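PDB 6KYY: pyridine nucleotide-disulphide oxidoreductase dimerisation region from Escherichia coli BL21, which is an FAD-dependent, copper-binding flavoprotein disulfide reductase induced by hypochlorous acid and probably involved in resistance to reactive chlorine species. Local coordinates for residues B[28-34]-B[318-322]; B[197-201]-B[223-227]; B[374-380]-B[403-407]; B[382-387]-B[399-403]. All coordinates share one frame; numbering follows the deposited sequence.

Contact 1 of 4, residues B[28-34]-B[318-322]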
# COMPACT_ATOMS: atom_id res chain seq x y z
N THR B 28 3.47 26.22 -12.02
CA THR B 28 2.12 26.76 -11.93
C THR B 28 2.07 28.25 -12.28
O THR B 28 1.06 28.72 -12.81
CB THR B 28 1.54 26.53 -10.54
OG1 THR B 28 2.00 25.28 -10.03
CG2 THR B 28 0.02 26.52 -10.59
N LEU B 29 3.14 29.00 -11.99
CA LEU B 29 3.15 30.42 -12.32
C LEU B 29 3.51 30.65 -13.78
O LEU B 29 2.97 31.56 -14.42
CB LEU B 29 4.11 31.17 -11.40
CG LEU B 29 3.76 31.16 -9.91
CD1 LEU B 29 4.66 32.11 -9.13
CD2 LEU B 29 2.29 31.49 -9.68
N ALA B 30 4.43 29.84 -14.32
CA ALA B 30 4.74 29.94 -15.75
C ALA B 30 3.53 29.57 -16.60
O ALA B 30 3.31 30.15 -17.67
CB ALA B 30 5.93 29.04 -16.09
N LYS B 31 2.75 28.60 -16.14
CA LYS B 31 1.52 28.22 -16.83
C LYS B 31 0.45 29.30 -16.73
O LYS B 31 -0.42 29.38 -17.61
CB LYS B 31 1.02 26.89 -16.27
CG LYS B 31 -0.33 26.42 -16.77
CD LYS B 31 -1.12 25.78 -15.64
CE LYS B 31 -2.40 25.14 -16.14
NZ LYS B 31 -2.74 23.91 -15.37
N ALA B 32 0.50 30.14 -15.70
CA ALA B 32 -0.43 31.24 -15.54
C ALA B 32 0.03 32.52 -16.23
O ALA B 32 -0.65 33.55 -16.11
CB ALA B 32 -0.68 31.51 -14.06
N GLY B 33 1.16 32.49 -16.93
CA GLY B 33 1.66 33.63 -17.67
C GLY B 33 2.81 34.37 -17.02
O GLY B 33 3.41 35.24 -17.67
N TRP B 34 3.14 34.05 -15.77
CA TRP B 34 4.18 34.78 -15.06
C TRP B 34 5.56 34.47 -15.63
O TRP B 34 5.84 33.35 -16.08
CB TRP B 34 4.17 34.42 -13.57
CG TRP B 34 2.93 34.84 -12.82
CD1 TRP B 34 1.65 34.87 -13.30
CD2 TRP B 34 2.87 35.27 -11.46
NE1 TRP B 34 0.80 35.30 -12.31
CE2 TRP B 34 1.52 35.55 -11.17
CE3 TRP B 34 3.82 35.44 -10.45
CZ2 TRP B 34 1.09 36.00 -9.92
CZ3 TRP B 34 3.40 35.89 -9.21
CH2 TRP B 34 2.05 36.16 -8.96
N ARG B 318 0.08 29.18 -3.60
CA ARG B 318 -0.69 29.17 -4.84
C ARG B 318 -2.11 29.66 -4.61
O ARG B 318 -2.72 30.23 -5.52
CB ARG B 318 -0.71 27.76 -5.44
CG ARG B 318 -1.26 27.69 -6.86
CD ARG B 318 -2.65 27.09 -6.88
NE ARG B 318 -3.38 27.43 -8.10
CZ ARG B 318 -4.59 27.97 -8.13
NH1 ARG B 318 -5.18 28.25 -9.28
NH2 ARG B 318 -5.22 28.25 -6.99
N ASP B 319 -2.64 29.46 -3.40
CA ASP B 319 -3.97 29.97 -3.08
C ASP B 319 -3.98 31.47 -2.86
O ASP B 319 -5.05 32.08 -2.89
CB ASP B 319 -4.51 29.26 -1.83
CG ASP B 319 -6.02 29.30 -1.75
OD1 ASP B 319 -6.68 29.40 -2.80
OD2 ASP B 319 -6.55 29.23 -0.62
N GLU B 320 -2.82 32.09 -2.64
CA GLU B 320 -2.76 33.53 -2.46
C GLU B 320 -2.48 34.26 -3.77
O GLU B 320 -3.09 35.30 -4.04
CB GLU B 320 -1.69 33.90 -1.43
CG GLU B 320 -1.61 35.39 -1.13
CD GLU B 320 -0.80 35.70 0.11
OE1 GLU B 320 -1.41 35.92 1.17
OE2 GLU B 320 0.44 35.72 0.01
N LEU B 321 -1.58 33.73 -4.60
CA LEU B 321 -1.20 34.41 -5.83
C LEU B 321 -2.21 34.20 -6.95
O LEU B 321 -2.36 35.07 -7.81
CB LEU B 321 0.18 33.94 -6.29
CG LEU B 321 1.30 33.94 -5.25
CD1 LEU B 321 2.59 33.40 -5.86
CD2 LEU B 321 1.52 35.34 -4.70
N LEU B 322 -2.91 33.06 -6.96
CA LEU B 322 -3.77 32.70 -8.08
C LEU B 322 -5.25 32.68 -7.71
O LEU B 322 -6.07 32.22 -8.52
CB LEU B 322 -3.33 31.36 -8.67
CG LEU B 322 -1.95 31.39 -9.32
CD1 LEU B 322 -1.73 30.17 -10.22
CD2 LEU B 322 -1.74 32.67 -10.11

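Contact 2 of 4, residues B[197-201]-B[223-227]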
# COMPACT_ATOMS: atom_id res chain seq x y z
N ALA B 197 20.20 10.24 23.89
CA ALA B 197 19.12 10.14 24.86
C ALA B 197 19.14 8.78 25.55
O ALA B 197 19.84 7.85 25.14
CB ALA B 197 17.77 10.37 24.18
N SER B 198 18.37 8.67 26.63
CA SER B 198 18.29 7.45 27.42
C SER B 198 17.16 6.53 26.99
O SER B 198 16.98 5.47 27.60
CB SER B 198 18.14 7.79 28.91
OG SER B 198 17.37 8.97 29.09
N LEU B 199 16.39 6.90 25.97
CA LEU B 199 15.29 6.08 25.48
C LEU B 199 15.35 6.01 23.96
O LEU B 199 15.54 7.04 23.30
CB LEU B 199 13.94 6.64 25.94
CG LEU B 199 13.41 6.11 27.27
CD1 LEU B 199 11.89 6.24 27.34
CD2 LEU B 199 13.83 4.66 27.48
N PHE B 200 15.18 4.81 23.42
CA PHE B 200 15.21 4.59 21.98
C PHE B 200 13.90 5.07 21.37
O PHE B 200 12.82 4.58 21.73
CB PHE B 200 15.45 3.11 21.68
CG PHE B 200 15.38 2.77 20.23
CD1 PHE B 200 16.21 3.38 19.31
CD2 PHE B 200 14.47 1.82 19.77
CE1 PHE B 200 16.15 3.06 17.97
CE2 PHE B 200 14.40 1.49 18.43
CZ PHE B 200 15.24 2.11 17.53
N LEU B 201 13.99 6.03 20.44
CA LEU B 201 12.84 6.69 19.82
C LEU B 201 11.94 7.27 20.90
O LEU B 201 10.84 6.76 21.14
CB LEU B 201 12.07 5.71 18.94
CG LEU B 201 12.77 5.23 17.66
CD1 LEU B 201 11.99 4.09 17.01
CD2 LEU B 201 12.96 6.37 16.68
N ILE B 223 21.89 -1.37 19.52
CA ILE B 223 21.33 -0.09 19.93
C ILE B 223 21.92 0.26 21.29
O ILE B 223 21.75 -0.49 22.26
CB ILE B 223 19.80 -0.12 19.98
CG1 ILE B 223 19.24 -0.92 18.80
CG2 ILE B 223 19.23 1.29 19.99
CD1 ILE B 223 17.75 -0.78 18.61
N ILE B 224 22.60 1.40 21.37
CA ILE B 224 23.25 1.86 22.60
C ILE B 224 22.76 3.27 22.91
O ILE B 224 22.82 4.15 22.05
CB ILE B 224 24.79 1.83 22.48
CG1 ILE B 224 25.28 0.42 22.16
CG2 ILE B 224 25.43 2.35 23.75
CD1 ILE B 224 26.74 0.36 21.77
N LEU B 225 22.29 3.47 24.13
CA LEU B 225 21.83 4.76 24.60
C LEU B 225 22.87 5.38 25.53
O LEU B 225 23.91 4.79 25.81
CB LEU B 225 20.47 4.63 25.30
CG LEU B 225 19.26 4.14 24.49
CD1 LEU B 225 19.32 4.64 23.05
CD2 LEU B 225 19.15 2.63 24.53
N ASN B 226 22.58 6.59 26.01
CA ASN B 226 23.45 7.31 26.95
C ASN B 226 24.85 7.49 26.37
O ASN B 226 25.86 7.22 27.03
CB ASN B 226 23.50 6.61 28.30
CG ASN B 226 22.13 6.27 28.84
OD1 ASN B 226 21.18 7.03 28.65
ND2 ASN B 226 22.01 5.13 29.51
N ALA B 227 24.92 7.95 25.12
CA ALA B 227 26.16 8.02 24.37
C ALA B 227 26.56 9.47 24.17
O ALA B 227 25.88 10.22 23.45
CB ALA B 227 26.03 7.30 23.03

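Contact 3 of 4, residues B[374-380]-B[403-407]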
# COMPACT_ATOMS: atom_id res chain seq x y z
N ARG B 374 -2.38 -11.31 5.16
CA ARG B 374 -1.63 -10.75 4.04
C ARG B 374 -0.17 -10.54 4.40
O ARG B 374 0.70 -10.61 3.52
CB ARG B 374 -2.27 -9.45 3.58
CG ARG B 374 -1.55 -8.76 2.44
CD ARG B 374 -1.97 -9.33 1.09
NE ARG B 374 -0.88 -9.33 0.11
CZ ARG B 374 -0.31 -8.23 -0.39
NH1 ARG B 374 0.66 -8.33 -1.28
NH2 ARG B 374 -0.72 -7.03 0.01
N ALA B 375 0.13 -10.28 5.67
CA ALA B 375 1.53 -10.18 6.09
C ALA B 375 2.24 -11.52 5.95
O ALA B 375 3.44 -11.55 5.65
CB ALA B 375 1.61 -9.68 7.53
N ARG B 376 1.53 -12.63 6.17
CA ARG B 376 2.10 -13.94 5.90
C ARG B 376 2.24 -14.20 4.41
O ARG B 376 3.18 -14.88 3.98
CB ARG B 376 1.25 -15.03 6.55
CG ARG B 376 2.05 -16.05 7.34
CD ARG B 376 1.16 -16.81 8.30
NE ARG B 376 1.07 -16.14 9.60
CZ ARG B 376 1.97 -16.28 10.57
NH1 ARG B 376 3.03 -17.05 10.39
NH2 ARG B 376 1.80 -15.64 11.72
N VAL B 377 1.32 -13.66 3.61
CA VAL B 377 1.41 -13.79 2.16
C VAL B 377 2.68 -13.13 1.62
O VAL B 377 3.18 -13.53 0.56
CB VAL B 377 0.13 -13.19 1.52
CG1 VAL B 377 0.25 -13.08 0.00
CG2 VAL B 377 -1.09 -14.02 1.89
N MET B 378 3.24 -12.17 2.34
CA MET B 378 4.41 -11.43 1.90
C MET B 378 5.68 -11.82 2.66
O MET B 378 6.71 -11.16 2.50
CB MET B 378 4.17 -9.93 2.01
CG MET B 378 2.95 -9.45 1.24
SD MET B 378 3.02 -7.69 0.87
CE MET B 378 2.13 -7.02 2.27
N ASN B 379 5.62 -12.87 3.49
CA ASN B 379 6.79 -13.35 4.24
C ASN B 379 7.39 -12.27 5.13
O ASN B 379 8.61 -12.07 5.15
CB ASN B 379 7.85 -13.94 3.30
CG ASN B 379 8.86 -14.81 4.03
OD1 ASN B 379 8.70 -15.11 5.21
ND2 ASN B 379 9.91 -15.22 3.32
N ASP B 380 6.54 -11.55 5.87
CA ASP B 380 7.02 -10.54 6.83
C ASP B 380 5.90 -10.29 7.84
O ASP B 380 5.17 -9.29 7.79
CB ASP B 380 7.47 -9.24 6.16
CG ASP B 380 8.43 -8.44 7.03
OD1 ASP B 380 9.04 -7.46 6.54
OD2 ASP B 380 8.57 -8.80 8.22
N CYS B 403 3.85 -2.21 10.19
CA CYS B 403 3.54 -3.35 9.34
C CYS B 403 4.14 -3.11 7.96
O CYS B 403 4.60 -2.01 7.64
CB CYS B 403 2.03 -3.55 9.23
SG CYS B 403 1.12 -2.01 9.06
N VAL B 404 4.13 -4.17 7.15
CA VAL B 404 4.46 -4.01 5.74
C VAL B 404 3.36 -3.19 5.07
O VAL B 404 2.17 -3.35 5.38
CB VAL B 404 4.63 -5.38 5.06
CG1 VAL B 404 6.03 -5.92 5.32
CG2 VAL B 404 3.58 -6.35 5.58
N ASP B 405 3.76 -2.30 4.16
CA ASP B 405 2.84 -1.39 3.48
C ASP B 405 2.12 -0.46 4.47
O ASP B 405 1.00 -0.02 4.22
CB ASP B 405 1.82 -2.15 2.63
CG ASP B 405 2.36 -2.51 1.27
OD1 ASP B 405 3.07 -1.67 0.67
OD2 ASP B 405 2.08 -3.63 0.79
N SER B 406 2.78 -0.14 5.59
CA SER B 406 2.19 0.79 6.54
C SER B 406 2.07 2.19 5.95
O SER B 406 1.17 2.95 6.32
CB SER B 406 3.03 0.83 7.82
OG SER B 406 4.40 1.03 7.52
N HIS B 407 2.97 2.55 5.03
CA HIS B 407 3.00 3.89 4.45
C HIS B 407 1.79 4.19 3.58
O HIS B 407 1.56 5.36 3.25
CB HIS B 407 4.28 4.07 3.62
CG HIS B 407 4.48 3.01 2.59
ND1 HIS B 407 4.73 1.69 2.92
CD2 HIS B 407 4.47 3.06 1.24
CE1 HIS B 407 4.86 0.98 1.81
NE2 HIS B 407 4.71 1.79 0.78

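Contact 4 of 4, residues B[382-387]-B[399-403]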
# COMPACT_ATOMS: atom_id res chain seq x y z
N ARG B 382 6.24 -9.48 10.89
CA ARG B 382 6.76 -8.68 11.99
C ARG B 382 5.95 -7.40 12.16
O ARG B 382 5.30 -6.92 11.23
CB ARG B 382 8.23 -8.34 11.76
CG ARG B 382 9.20 -9.42 12.19
CD ARG B 382 10.61 -9.08 11.72
NE ARG B 382 10.61 -8.52 10.38
CZ ARG B 382 11.70 -8.33 9.64
NH1 ARG B 382 12.89 -8.67 10.12
NH2 ARG B 382 11.60 -7.81 8.43
N GLY B 383 6.01 -6.85 13.37
CA GLY B 383 5.36 -5.59 13.67
C GLY B 383 4.10 -5.79 14.50
O GLY B 383 3.80 -6.87 15.01
N VAL B 384 3.35 -4.70 14.62
CA VAL B 384 2.14 -4.68 15.45
C VAL B 384 1.27 -3.51 14.99
O VAL B 384 1.76 -2.56 14.39
CB VAL B 384 2.50 -4.56 16.95
CG1 VAL B 384 2.96 -3.15 17.29
CG2 VAL B 384 1.32 -4.97 17.83
N LEU B 385 -0.02 -3.61 15.26
CA LEU B 385 -0.97 -2.53 15.02
C LEU B 385 -1.56 -2.09 16.35
O LEU B 385 -1.85 -2.92 17.22
CB LEU B 385 -2.09 -2.96 14.07
CG LEU B 385 -1.70 -3.47 12.69
CD1 LEU B 385 -2.92 -3.49 11.78
CD2 LEU B 385 -0.60 -2.62 12.10
N LYS B 386 -1.73 -0.78 16.51
CA LYS B 386 -2.40 -0.26 17.70
C LYS B 386 -2.95 1.12 17.38
O LYS B 386 -2.33 1.90 16.65
CB LYS B 386 -1.45 -0.19 18.90
CG LYS B 386 -0.38 0.87 18.80
CD LYS B 386 0.38 1.04 20.10
CE LYS B 386 -0.49 1.67 21.16
NZ LYS B 386 0.27 1.87 22.43
N ALA B 387 -4.14 1.41 17.91
CA ALA B 387 -4.76 2.71 17.77
C ALA B 387 -5.48 3.05 19.07
O ALA B 387 -5.65 2.20 19.95
CB ALA B 387 -5.72 2.76 16.59
N ALA B 399 -2.86 6.46 15.83
CA ALA B 399 -2.62 5.10 15.38
C ALA B 399 -1.12 4.87 15.26
O ALA B 399 -0.36 5.80 15.02
CB ALA B 399 -3.31 4.81 14.05
N SER B 400 -0.71 3.61 15.44
CA SER B 400 0.67 3.18 15.27
C SER B 400 0.65 1.95 14.37
O SER B 400 0.30 0.85 14.83
CB SER B 400 1.33 2.89 16.61
OG SER B 400 1.56 4.07 17.34
N LEU B 401 0.99 2.12 13.10
CA LEU B 401 0.93 1.05 12.12
C LEU B 401 2.35 0.60 11.81
O LEU B 401 3.03 1.21 10.98
CB LEU B 401 0.18 1.51 10.88
CG LEU B 401 -1.27 1.94 11.15
CD1 LEU B 401 -2.04 2.15 9.86
CD2 LEU B 401 -1.97 0.92 12.04
N LEU B 402 2.80 -0.44 12.50
CA LEU B 402 4.12 -1.04 12.29
C LEU B 402 3.90 -2.33 11.51
O LEU B 402 3.77 -3.41 12.08
CB LEU B 402 4.82 -1.29 13.62
CG LEU B 402 6.26 -1.78 13.57
CD1 LEU B 402 7.10 -0.92 12.65
CD2 LEU B 402 6.86 -1.82 14.97
N CYS B 403 3.85 -2.21 10.19
CA CYS B 403 3.54 -3.35 9.34
C CYS B 403 4.14 -3.11 7.96
O CYS B 403 4.60 -2.01 7.64
CB CYS B 403 2.03 -3.55 9.23
SG CYS B 403 1.12 -2.01 9.06

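Contact 1 of 4, residues B[28-34]-B[318-322]
In the FAD-binding, Rossmann-type part of this flavoprotein, the C-terminal turns of helices 20-31 and 307-321 meet near the protein surface, T28 and L29 of the first packing on R318, L321 and L322 of the second. Helix 20-31 follows the glycine-rich turn after strand 10-16 and ends in a Schellman motif: G33, with positive phi, donates a hydrogen bond from its N to A30 O, and W34 N bonds to L29 O at 2.8 Å. This turn brings W34 back beside the helix, where the indole lies against L29, whose CD2 sits over the centre of one ring face. No hydrogen bond joins the two segments; the contact is apolar. The far end of the indole reaches L321, with W34 CH2 3.9 Å from L321 CB, the two side chains crossing at about a right angle. L29 CD1 meets L321 CD1 at 4.1 Å, so L321 touches both the tryptophan and the leucine that lies over its face. L322 extends between the helices: its CD2 approaches L29 CD2 at 4.2 Å, while its CD1 is 4.2 Å from A32 CB. The methyl of T28 stands anti to the backbone N and faces helix 307-321. That rotation leaves OG1 beside the backbone N, where it hydrogen-bonds to T24 O and to the hydroxyl of Y314. The guanidinium of R318 lies over the side chain of L322, one turn later, with L322 CB 3.6 Å above the centre of its plane. At the edge of this group lies the T28 methyl, and T28 CG2 is 4.1 Å from R318 CG.

Contact 2 of 4, residues B[197-201]-B[223-227]
A single hydrogen bond joins the two segments: N226 N donates to A197 O at 3.1 Å, almost straight at the hydrogen (176°), although the donor stands 44° out of the carbonyl plane. The same oxygen is also approached by carbon, with L225 CB 3.3 Å from A197 O. Polar and apolar atoms meet again where the N226 amide turns its OD1 toward the backbone and CB of S198. The remaining contacts are apolar. L225 runs alongside the 197-201 backbone, its CG 4.0 Å from S198 C and its CD1 pointing on toward F200. In the Rossmann-type parallel sheet, strand 221-224 is the outermost strand beside 190-194, and the loop that follows 190-194 folds over the end of this neighbour before helix 206-218 begins. The aromatic contact is a CH-pi interaction: I223 CD1 lies over one face of the F200 ring, 4.0 Å from its centroid and 13° off the normal. I223 CG2 adds a second touch at F200 CD1, 3.7 Å away. With CG anti to the backbone N, the phenyl group reaches I223, while L201 CG covers its opposite face.

Contact 3 of 4, residues B[374-380]-B[403-407]
A methionine methyl wedged between a valine and a carboxylate is the unusual feature here: M378 CE lies 3.7 Å from V404 CG2 and equally 3.7 Å from D405 OD2. The contact belongs to the dimerisation domain, where the end of helix 373-377 packs against the type II beta turn C403-S406 that leads into helix 406-418. Helix 373-377 closes with a Schellman motif, N379 at its positive-phi position and D380 N bonded to A375 O at 3.1 Å. M378 and D380 therefore reach the turn from two sides of V404. The M378 and V404 side chains lie alongside each other, pointing opposite ways, and a bend at chi3 (-93°) directs the methyl to V404 and D405. The R374 guanidinium presents one face to the thioether, M378 SD standing 3.2 Å above its plane and offset toward the rim. R374 NH2 is 4.5 Å from D405 OD2, too far for a salt bridge, and makes a long, weak ion pair with E408 of the second subunit. Also at this interface, V377 O accepts a hydrogen bond from R77 of the second subunit, and R376 makes a cation-pi contact with F84 of that subunit. R374 also lies about 7 Å, side chain to side chain, from H433, the likely proton acceptor. On the other branch of V404, the carboxylate of D380, salt-bridged to R382, brings its OD1 to 3.6 Å from V404 CG1.

Contact 4 of 4, residues B[382-387]-B[399-403]
L385 and L401 face each other on one side of a pair of antiparallel strands, their side chains inclined to one another and touching through CD2 atoms 3.8 Å apart. The same L385 methyl reaches past the strand end to C403, where CD2 and SG are 3.5 Å apart. A387 and A399 continue this face, their CB atoms 4.1 Å apart. K386 and S400 point to the other face. The lysine CG is between its backbone N and carbonyl carbon (chi1 70°), which sets K386 CG against S400 CB at 3.4 Å; the chain then leads away, and its NZ forms salt bridges with E352 and D207. V384 and L402 share that face, and L402 CB rests 3.4 Å from V384 O. Four backbone hydrogen bonds link the strands, two in the V384-L402 pair, where V384 N lies in the carbonyl plane of L402 on a lone pair, and two in the K386-S400 pair. G383 lies beside the V384-L402 pair, its CA 3.1 Å from L402 O in a CA-H...O contact. Helix 406-418 packs on the L401 face and helix 206-218 on the L402 face of this beta hairpin, whose strands 384-390 and 396-402 are inner strands of the antiparallel sheet of the dimerisation domain.

In the fold
From the N terminus, the chain leaves helix 20-31, and helix 307-321 comes back to pack on it, so contact 1 closes a loop of 283 residues. Within that loop lies contact 2, a short closure of 21 residues around helix 206-218 in the second Rossmann-type sheet; the centres of contacts 1 and 2 are about 47 Å apart, on opposite sides of the chain's centre. Contacts 3 and 4 come after contact 1 has closed, both in the dimerisation domain. The hairpin of contact 4 sits inside the span of contact 3, and the two share C403, where strand 396-402 passes into the turn before helix 406-418. Helix 206-218 also packs on the hairpin, linking the region of contact 2 to contact 4.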